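Titin (Homo sapiens, PDB 5JDD) is a giant muscle protein whose I-band chain of immunoglobulin domains probably acts as an extensible spring that gives the sarcomere its passive elasticity. Local coordinates at residues Ser182-Ile187 with Ala254-Thr259; Trp210-Val215 with Ala245-Val250. All blocks are in the same frame, centred on the assembly; numbering follows the deposited sequence. Where two conformers were deposited one is given.

Contact 1. Residues Ser182-Ile187 with Ala254-Thr259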
ATOM      1  N   SER A 182       8.161  34.352   2.175  1.00 10.22           N
ATOM      2  CA  SER A 182       8.227  35.729   1.697  1.00 11.50           C
ATOM      3  C   SER A 182       6.907  36.046   1.028  1.00 10.35           C
ATOM      4  O   SER A 182       6.586  35.485  -0.023  1.00 11.26           O
ATOM      5  CB  SER A 182       9.368  35.909   0.700  1.00 14.36           C
ATOM      6  OG  SER A 182       9.579  37.288   0.437  1.00 20.87           O
ATOM      7  N   MET A 183       6.142  36.944   1.638  1.00 12.25           N
ATOM      8  CA  MET A 183       4.806  37.268   1.155  0.50 11.16           C
ATOM      9  C   MET A 183       4.827  38.214  -0.039  1.00 12.08           C
ATOM     10  O   MET A 183       5.842  38.862  -0.324  1.00 13.07           O
ATOM     11  CB  MET A 183       3.984  37.896   2.279  0.50 12.24           C
ATOM     12  CG  MET A 183       3.666  36.938   3.403  0.50 18.27           C
ATOM     13  SD  MET A 183       3.143  37.789   4.897  0.50 21.72           S
ATOM     14  CE  MET A 183       2.767  36.386   5.946  0.50 28.89           C
ATOM     15  N   LEU A 184       3.697  38.288  -0.740  1.00 10.79           N
ATOM     16  CA  LEU A 184       3.527  39.254  -1.825  1.00 10.47           C
ATOM     17  C   LEU A 184       3.641  40.668  -1.281  1.00  9.62           C
ATOM     18  O   LEU A 184       3.192  40.964  -0.163  1.00 13.94           O
ATOM     19  CB  LEU A 184       2.141  39.117  -2.455  1.00 11.90           C
ATOM     20  CG  LEU A 184       1.894  37.917  -3.357  1.00 13.28           C
ATOM     21  CD1 LEU A 184       0.453  37.919  -3.881  1.00 13.56           C
ATOM     22  CD2 LEU A 184       2.879  37.935  -4.522  1.00 14.29           C
ATOM     23  N   LYS A 185       4.254  41.542  -2.068  1.00 11.86           N
ATOM     24  CA  LYS A 185       4.229  42.969  -1.777  1.00 14.38           C
ATOM     25  C   LYS A 185       3.469  43.709  -2.862  1.00 14.44           C
ATOM     26  O   LYS A 185       3.422  43.263  -4.021  1.00 14.20           O
ATOM     27  CB  LYS A 185       5.646  43.531  -1.655  1.00 18.80           C
ATOM     28  CG  LYS A 185       6.500  43.357  -2.894  1.00 30.91           C
ATOM     29  CD  LYS A 185       7.903  43.915  -2.656  1.00 37.87           C
ATOM     30  CE  LYS A 185       8.801  43.720  -3.868  1.00 41.31           C
ATOM     31  NZ  LYS A 185       9.985  44.627  -3.785  1.00 49.30           N
ATOM     32  N   ASP A 186       2.878  44.837  -2.482  1.00 12.23           N
ATOM     33  CA  ASP A 186       2.194  45.689  -3.444  1.00 12.30           C
ATOM     34  C   ASP A 186       3.164  46.101  -4.537  1.00 13.80           C
ATOM     35  O   ASP A 186       4.379  46.233  -4.302  1.00 13.57           O
ATOM     36  CB  ASP A 186       1.690  46.967  -2.784  1.00 10.51           C
ATOM     37  CG  ASP A 186       0.478  46.760  -1.917  1.00 14.32           C
ATOM     38  OD1 ASP A 186      -0.114  45.661  -1.906  1.00 14.04           O
ATOM     39  OD2 ASP A 186       0.106  47.737  -1.235  1.00 21.30           O
ATOM     40  N   ILE A 187       2.620  46.307  -5.731  1.00 10.76           N
ATOM     41  CA  ILE A 187       3.393  46.836  -6.840  1.00  9.19           C
ATOM     42  C   ILE A 187       2.763  48.132  -7.300  1.00 10.91           C
ATOM     43  O   ILE A 187       1.559  48.202  -7.557  1.00 12.02           O
ATOM     44  CB  ILE A 187       3.481  45.835  -8.008  1.00 10.50           C
ATOM     45  CG1 ILE A 187       4.273  44.599  -7.560  1.00 12.45           C
ATOM     46  CG2 ILE A 187       4.146  46.472  -9.213  1.00 12.38           C
ATOM     47  CD1 ILE A 187       4.305  43.455  -8.585  1.00 14.10           C
ATOM     48  N   ALA A 254      -2.516  27.920   2.442  1.00  9.05           N
ATOM     49  CA  ALA A 254      -1.769  29.167   2.586  1.00  9.95           C
ATOM     50  C   ALA A 254      -2.135  30.154   1.493  1.00 10.03           C
ATOM     51  O   ALA A 254      -2.299  29.765   0.326  1.00 12.12           O
ATOM     52  CB  ALA A 254      -0.279  28.900   2.546  1.00 13.13           C
ATOM     53  N   THR A 255      -2.282  31.425   1.865  1.00 10.36           N
ATOM     54  CA  THR A 255      -2.506  32.484   0.880  1.00  8.54           C
ATOM     55  C   THR A 255      -1.730  33.748   1.201  1.00  8.76           C
ATOM     56  O   THR A 255      -1.401  34.033   2.362  1.00 11.38           O
ATOM     57  CB  THR A 255      -4.003  32.888   0.717  1.00 11.54           C
ATOM     58  OG1 THR A 255      -4.480  33.494   1.924  1.00 15.70           O
ATOM     59  CG2 THR A 255      -4.876  31.698   0.363  1.00 18.76           C
ATOM     60  N   SER A 256      -1.468  34.527   0.158  1.00  9.56           N
ATOM     61  CA  SER A 256      -0.893  35.855   0.302  1.00  9.67           C
ATOM     62  C   SER A 256      -1.528  36.757  -0.743  1.00  9.79           C
ATOM     63  O   SER A 256      -1.658  36.351  -1.903  1.00 11.19           O
ATOM     64  CB  SER A 256       0.627  35.804   0.112  1.00 10.41           C
ATOM     65  OG  SER A 256       1.183  37.114   0.210  1.00 12.86           O
ATOM     66  N   THR A 257      -1.933  37.961  -0.345  1.00  9.87           N
ATOM     67  CA  THR A 257      -2.581  38.900  -1.270  1.00 10.84           C
ATOM     68  C   THR A 257      -1.855  40.243  -1.269  1.00 12.85           C
ATOM     69  O   THR A 257      -1.363  40.689  -0.228  1.00 13.78           O
ATOM     70  CB  THR A 257      -4.076  39.108  -0.928  1.00 14.79           C
ATOM     71  OG1 THR A 257      -4.769  37.856  -1.001  1.00 16.80           O
ATOM     72  CG2 THR A 257      -4.740  40.077  -1.898  1.00 15.50           C
ATOM     73  N   ALA A 258      -1.760  40.868  -2.440  1.00  9.78           N
ATOM     74  CA  ALA A 258      -1.230  42.226  -2.541  1.00  9.76           C
ATOM     75  C   ALA A 258      -1.927  42.916  -3.688  1.00 12.39           C
ATOM     76  O   ALA A 258      -2.676  42.287  -4.435  1.00 13.94           O
ATOM     77  CB  ALA A 258       0.272  42.212  -2.754  1.00 14.56           C
ATOM     78  N   THR A 259      -1.691  44.213  -3.828  1.00  9.79           N
ATOM     79  CA  THR A 259      -2.394  44.991  -4.833  1.00  9.58           C
ATOM     80  C   THR A 259      -1.443  45.518  -5.900  1.00  9.92           C
ATOM     81  O   THR A 259      -0.320  45.938  -5.590  1.00 11.92           O
ATOM     82  CB  THR A 259      -3.116  46.167  -4.163  1.00 10.95           C
ATOM     83  OG1 THR A 259      -4.046  45.658  -3.198  1.00 15.45           O
ATOM     84  CG2 THR A 259      -3.870  47.010  -5.191  1.00 13.20           C
TER
HETATM   85  O   HOH W   1       1.048  40.427   1.241  1.00 36.75           O

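Contact 2. Residues Trp210-Val215 with Ala245-Val250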
ATOM      1  N   TRP A 210      -3.043  31.339  -8.901  1.00  9.23           N
ATOM      2  CA  TRP A 210      -3.110  32.772  -8.669  1.00  7.41           C
ATOM      3  C   TRP A 210      -4.503  33.267  -8.976  1.00  7.19           C
ATOM      4  O   TRP A 210      -5.142  32.791  -9.928  1.00  9.82           O
ATOM      5  CB  TRP A 210      -2.132  33.499  -9.585  1.00  8.92           C
ATOM      6  CG  TRP A 210      -0.675  33.246  -9.295  1.00  7.19           C
ATOM      7  CD1 TRP A 210       0.079  32.180  -9.719  1.00  8.50           C
ATOM      8  CD2 TRP A 210       0.211  34.091  -8.548  1.00  8.22           C
ATOM      9  NE1 TRP A 210       1.377  32.312  -9.269  1.00 11.33           N
ATOM     10  CE2 TRP A 210       1.483  33.481  -8.558  1.00  9.97           C
ATOM     11  CE3 TRP A 210       0.051  35.311  -7.876  1.00  9.34           C
ATOM     12  CZ2 TRP A 210       2.594  34.045  -7.911  1.00 10.89           C
ATOM     13  CZ3 TRP A 210       1.161  35.874  -7.234  1.00 10.47           C
ATOM     14  CH2 TRP A 210       2.413  35.241  -7.265  1.00  9.77           C
ATOM     15  N   LEU A 211      -4.977  34.213  -8.171  1.00  6.49           N
ATOM     16  CA  LEU A 211      -6.289  34.814  -8.381  1.00  8.52           C
ATOM     17  C   LEU A 211      -6.152  36.297  -8.634  1.00  8.46           C
ATOM     18  O   LEU A 211      -5.276  36.965  -8.059  1.00  9.89           O
ATOM     19  CB  LEU A 211      -7.168  34.636  -7.138  1.00 10.63           C
ATOM     20  CG  LEU A 211      -7.196  33.260  -6.462  1.00  9.96           C
ATOM     21  CD1 LEU A 211      -8.084  33.291  -5.212  1.00 11.60           C
ATOM     22  CD2 LEU A 211      -7.675  32.183  -7.428  1.00 12.14           C
ATOM     23  N   LYS A 212      -7.044  36.813  -9.475  1.00  9.50           N
ATOM     24  CA  LYS A 212      -7.205  38.247  -9.698  1.00  8.62           C
ATOM     25  C   LYS A 212      -8.602  38.596  -9.209  1.00  9.95           C
ATOM     26  O   LYS A 212      -9.592  38.106  -9.758  1.00 11.47           O
ATOM     27  CB  LYS A 212      -7.054  38.576 -11.184  1.00  9.76           C
ATOM     28  CG  LYS A 212      -7.301  40.052 -11.526  1.00  8.88           C
ATOM     29  CD  LYS A 212      -7.272  40.262 -13.022  1.00 10.88           C
ATOM     30  CE  LYS A 212      -7.451  41.735 -13.376  1.00 13.25           C
ATOM     31  NZ  LYS A 212      -7.448  41.864 -14.870  1.00 14.06           N
ATOM     32  N   ASN A 213      -8.678  39.416  -8.165  1.00  9.95           N
ATOM     33  CA  ASN A 213      -9.950  39.673  -7.484  1.00  9.44           C
ATOM     34  C   ASN A 213     -10.744  38.387  -7.226  1.00 10.33           C
ATOM     35  O   ASN A 213     -11.947  38.326  -7.472  1.00 13.96           O
ATOM     36  CB  ASN A 213     -10.788  40.699  -8.256  1.00 10.77           C
ATOM     37  CG  ASN A 213     -10.098  42.032  -8.382  1.00 14.75           C
ATOM     38  OD1 ASN A 213      -9.340  42.433  -7.498  1.00 15.13           O
ATOM     39  ND2 ASN A 213     -10.357  42.732  -9.485  1.00 17.16           N
ATOM     40  N   GLY A 214     -10.050  37.353  -6.758  1.00  9.77           N
ATOM     41  CA  GLY A 214     -10.699  36.108  -6.389  1.00 11.18           C
ATOM     42  C   GLY A 214     -10.955  35.122  -7.522  1.00 12.09           C
ATOM     43  O   GLY A 214     -11.438  34.012  -7.281  1.00 15.72           O
ATOM     44  N   VAL A 215     -10.627  35.514  -8.753  1.00 10.71           N
ATOM     45  CA  VAL A 215     -10.863  34.673  -9.933  1.00 11.14           C
ATOM     46  C   VAL A 215      -9.555  34.065 -10.441  1.00 10.87           C
ATOM     47  O   VAL A 215      -8.573  34.786 -10.645  1.00 10.09           O
ATOM     48  CB  VAL A 215     -11.504  35.504 -11.054  1.00 12.48           C
ATOM     49  CG1 VAL A 215     -11.723  34.652 -12.298  1.00 14.84           C
ATOM     50  CG2 VAL A 215     -12.821  36.094 -10.579  1.00 16.51           C
ATOM     51  N   ALA A 245      -5.698  45.632  -9.627  1.00  9.43           N
ATOM     52  CA  ALA A 245      -6.540  44.644  -8.965  1.00  9.37           C
ATOM     53  C   ALA A 245      -5.802  44.079  -7.773  1.00  8.82           C
ATOM     54  O   ALA A 245      -4.621  44.380  -7.558  1.00 10.15           O
ATOM     55  CB  ALA A 245      -6.873  43.512  -9.948  1.00  8.77           C
ATOM     56  N   ASP A 246      -6.489  43.240  -7.010  1.00 10.53           N
ATOM     57  CA  ASP A 246      -5.852  42.522  -5.920  1.00 10.24           C
ATOM     58  C   ASP A 246      -5.488  41.125  -6.402  1.00  9.35           C
ATOM     59  O   ASP A 246      -6.323  40.421  -6.985  1.00 11.14           O
ATOM     60  CB  ASP A 246      -6.780  42.404  -4.712  1.00 13.57           C
ATOM     61  CG  ASP A 246      -7.140  43.738  -4.113  1.00 21.24           C
ATOM     62  OD1 ASP A 246      -6.360  44.702  -4.268  1.00 17.01           O
ATOM     63  OD2 ASP A 246      -8.219  43.816  -3.488  1.00 28.81           O
ATOM     64  N   TYR A 247      -4.249  40.722  -6.150  1.00  9.42           N
ATOM     65  CA  TYR A 247      -3.770  39.425  -6.595  1.00  8.75           C
ATOM     66  C   TYR A 247      -3.484  38.534  -5.408  1.00 10.73           C
ATOM     67  O   TYR A 247      -2.936  38.995  -4.398  1.00 12.00           O
ATOM     68  CB  TYR A 247      -2.526  39.606  -7.469  1.00  8.04           C
ATOM     69  CG  TYR A 247      -2.867  40.257  -8.779  1.00  7.95           C
ATOM     70  CD1 TYR A 247      -2.963  41.643  -8.896  1.00  8.28           C
ATOM     71  CD2 TYR A 247      -3.148  39.485  -9.894  1.00  9.89           C
ATOM     72  CE1 TYR A 247      -3.317  42.241 -10.108  1.00  8.21           C
ATOM     73  CE2 TYR A 247      -3.475  40.076 -11.116  1.00  8.91           C
ATOM     74  CZ  TYR A 247      -3.570  41.452 -11.207  1.00  7.93           C
ATOM     75  OH  TYR A 247      -3.916  42.036 -12.406  1.00 10.10           O
ATOM     76  N   THR A 248      -3.868  37.261  -5.526  1.00  7.91           N
ATOM     77  CA  THR A 248      -3.700  36.315  -4.434  1.00 11.29           C
ATOM     78  C   THR A 248      -2.974  35.070  -4.920  1.00  8.72           C
ATOM     79  O   THR A 248      -3.346  34.467  -5.929  1.00 10.54           O
ATOM     80  CB  THR A 248      -5.054  35.885  -3.841  1.00  9.54           C
ATOM     81  OG1 THR A 248      -5.778  37.044  -3.402  1.00 11.15           O
ATOM     82  CG2 THR A 248      -4.855  34.940  -2.658  1.00 11.07           C
ATOM     83  N   PHE A 249      -1.927  34.692  -4.198  1.00  8.52           N
ATOM     84  CA  PHE A 249      -1.280  33.414  -4.410  1.00  8.42           C
ATOM     85  C   PHE A 249      -1.907  32.434  -3.435  1.00  9.12           C
ATOM     86  O   PHE A 249      -2.049  32.752  -2.244  1.00  8.96           O
ATOM     87  CB  PHE A 249       0.222  33.545  -4.152  1.00  9.12           C
ATOM     88  CG  PHE A 249       0.952  32.234  -4.134  1.00  8.47           C
ATOM     89  CD1 PHE A 249       1.402  31.656  -5.315  1.00  8.52           C
ATOM     90  CD2 PHE A 249       1.212  31.596  -2.932  1.00 10.40           C
ATOM     91  CE1 PHE A 249       2.097  30.446  -5.293  1.00  7.96           C
ATOM     92  CE2 PHE A 249       1.891  30.384  -2.905  1.00 11.01           C
ATOM     93  CZ  PHE A 249       2.339  29.810  -4.091  1.00 10.86           C
ATOM     94  N   VAL A 250      -2.283  31.257  -3.934  1.00  8.40           N
ATOM     95  CA  VAL A 250      -2.899  30.224  -3.107  1.00  6.97           C
ATOM     96  C   VAL A 250      -2.156  28.907  -3.247  1.00  9.63           C
ATOM     97  O   VAL A 250      -1.967  28.420  -4.353  1.00 10.42           O
ATOM     98  CB  VAL A 250      -4.355  29.963  -3.524  1.00 10.16           C
ATOM     99  CG1 VAL A 250      -4.973  28.861  -2.659  1.00 11.83           C
ATOM    100  CG2 VAL A 250      -5.180  31.236  -3.444  1.00 12.61           C
TER
HETATM  101  O   HOH W   2      -4.486  41.293 -14.905  1.00 13.75           O
HETATM  102  O   HOH W   3      -7.470  38.190  -5.393  1.00 11.75           O

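Contact 1. Residues Ser182-Ile187 with Ala254-Thr259
Leu184 and Asp186 bring an irregular run of chain against strand 254-259, the two backbones heading almost the same way, with end-to-end directions 11° apart. The join starts as side-chain-to-backbone bonding and becomes strand pairing only at Ile187. Ser256, with OG anti to its backbone N (chi1 178°), holds its hydroxyl out to accept the N-H of Leu184, N to OG 2.9 Å. A small hydroxyl suits this place, because it reaches a backbone still too distant for direct pairing and tolerates Met183 CB and Leu184 CB close by. Leu184 lays its CB on the CB of Ala258 at 3.6 Å, while its CD1 passes 3.3 Å from Ser256 O; its side chain also packs on Phe197 and Val199 of the facing sheet. Ala258 is short enough for the chain to come down on it, with Lys185 C 3.5 Å from its CB. One water donates to both Leu184 O and Thr257 O, bridging the gap between the two backbones. Asp186 then brings its carboxylate to the strand: OD1 accepts the N-H of Thr259 at 2.9 Å from N, nearly straight at the hydrogen (166°) but from above the carboxylate plane. Next along, Ile187 N donates to Thr259 O over 3.0 Å, and pairing continues with Tyr261. This is the kink of an I-set immunoglobulin domain, where the A strand leaves one sheet of the beta sandwich and its continuation, A', joins the other, parallel to strand G.

Contact 2. Residues Trp210-Val215 with Ala245-Val250
Trp210 and Phe249 face each other as a non-hydrogen-bonded pair of two antiparallel strands, with their side chains on the same face of the sheet as Lys212 and Tyr247. From CB, 4.0 Å from Thr248 O, the indole of Trp210 extends so that CE3, CZ3 and CH2 lie near Phe249 CB, which sits over the six-membered ring. Over the same face, at the opposite bond of the ring, CE2 and CZ2 meet Phe249 CD1, each at 3.7 Å, with NE1 a little farther from it. The phenyl edge thus points at the indole face in an edge-to-face pair, planes at 68°; Phe249 CG, anti to its backbone N (chi1 171°), starts the phenyl in that direction. A broad indole suits a place where one flat surface must receive both a methylene and a ring edge. Leu211 and Thr248 bond reciprocally through their backbones, while on the other sheet face Leu211 CD1 rests on Val250 CG2. Lys212 runs extended side by side with Tyr247, its CG by CE2 of the ring and its CE by the hydroxyl, and a water links NZ to OH; NZ also hydrogen-bonds Gly242 O, and OH Asp243 O. Past Lys212 the chain reverses in a type I' turn, whose left-handed backbone angles Asn213 and Gly214 accommodate readily. Asn213 N donates to Asp246 O at 2.8 Å, and its OD1 accepts Asp246 N at 3.0 Å, 169° at the hydrogen. Strand 245-251 lies between strands 209-212 and 254-263, and the aromatic face looks across the sandwich to strands 195-201 and 231-236, where Trp210 packs on Phe197 and Leu234.

Overall arrangement
Both contacts belong to the third immunoglobulin domain of this three-domain fragment and build one sheet, their centres 10 Å apart. Strand 254-263 supplies one side of contact 1 and strand 245-251 one side of contact 2; consecutive in the chain, they pair as neighbours, so that contact 1 leads the chain into the outer parallel strand 187-190 and contact 2 adds the strand on the other flank. Two probable hydrogen bonds tie them through side chains, Thr259 OG1 to Asp246 OD1 and Thr257 OG1 to Thr248 OG1, each 2.7 Å long. Phe197 of the facing sheet touches Leu184 of contact 1 as well as Trp210 and Tyr247 of contact 2, and Leu184 also meets Trp210, joining both contacts to a common hydrophobic core.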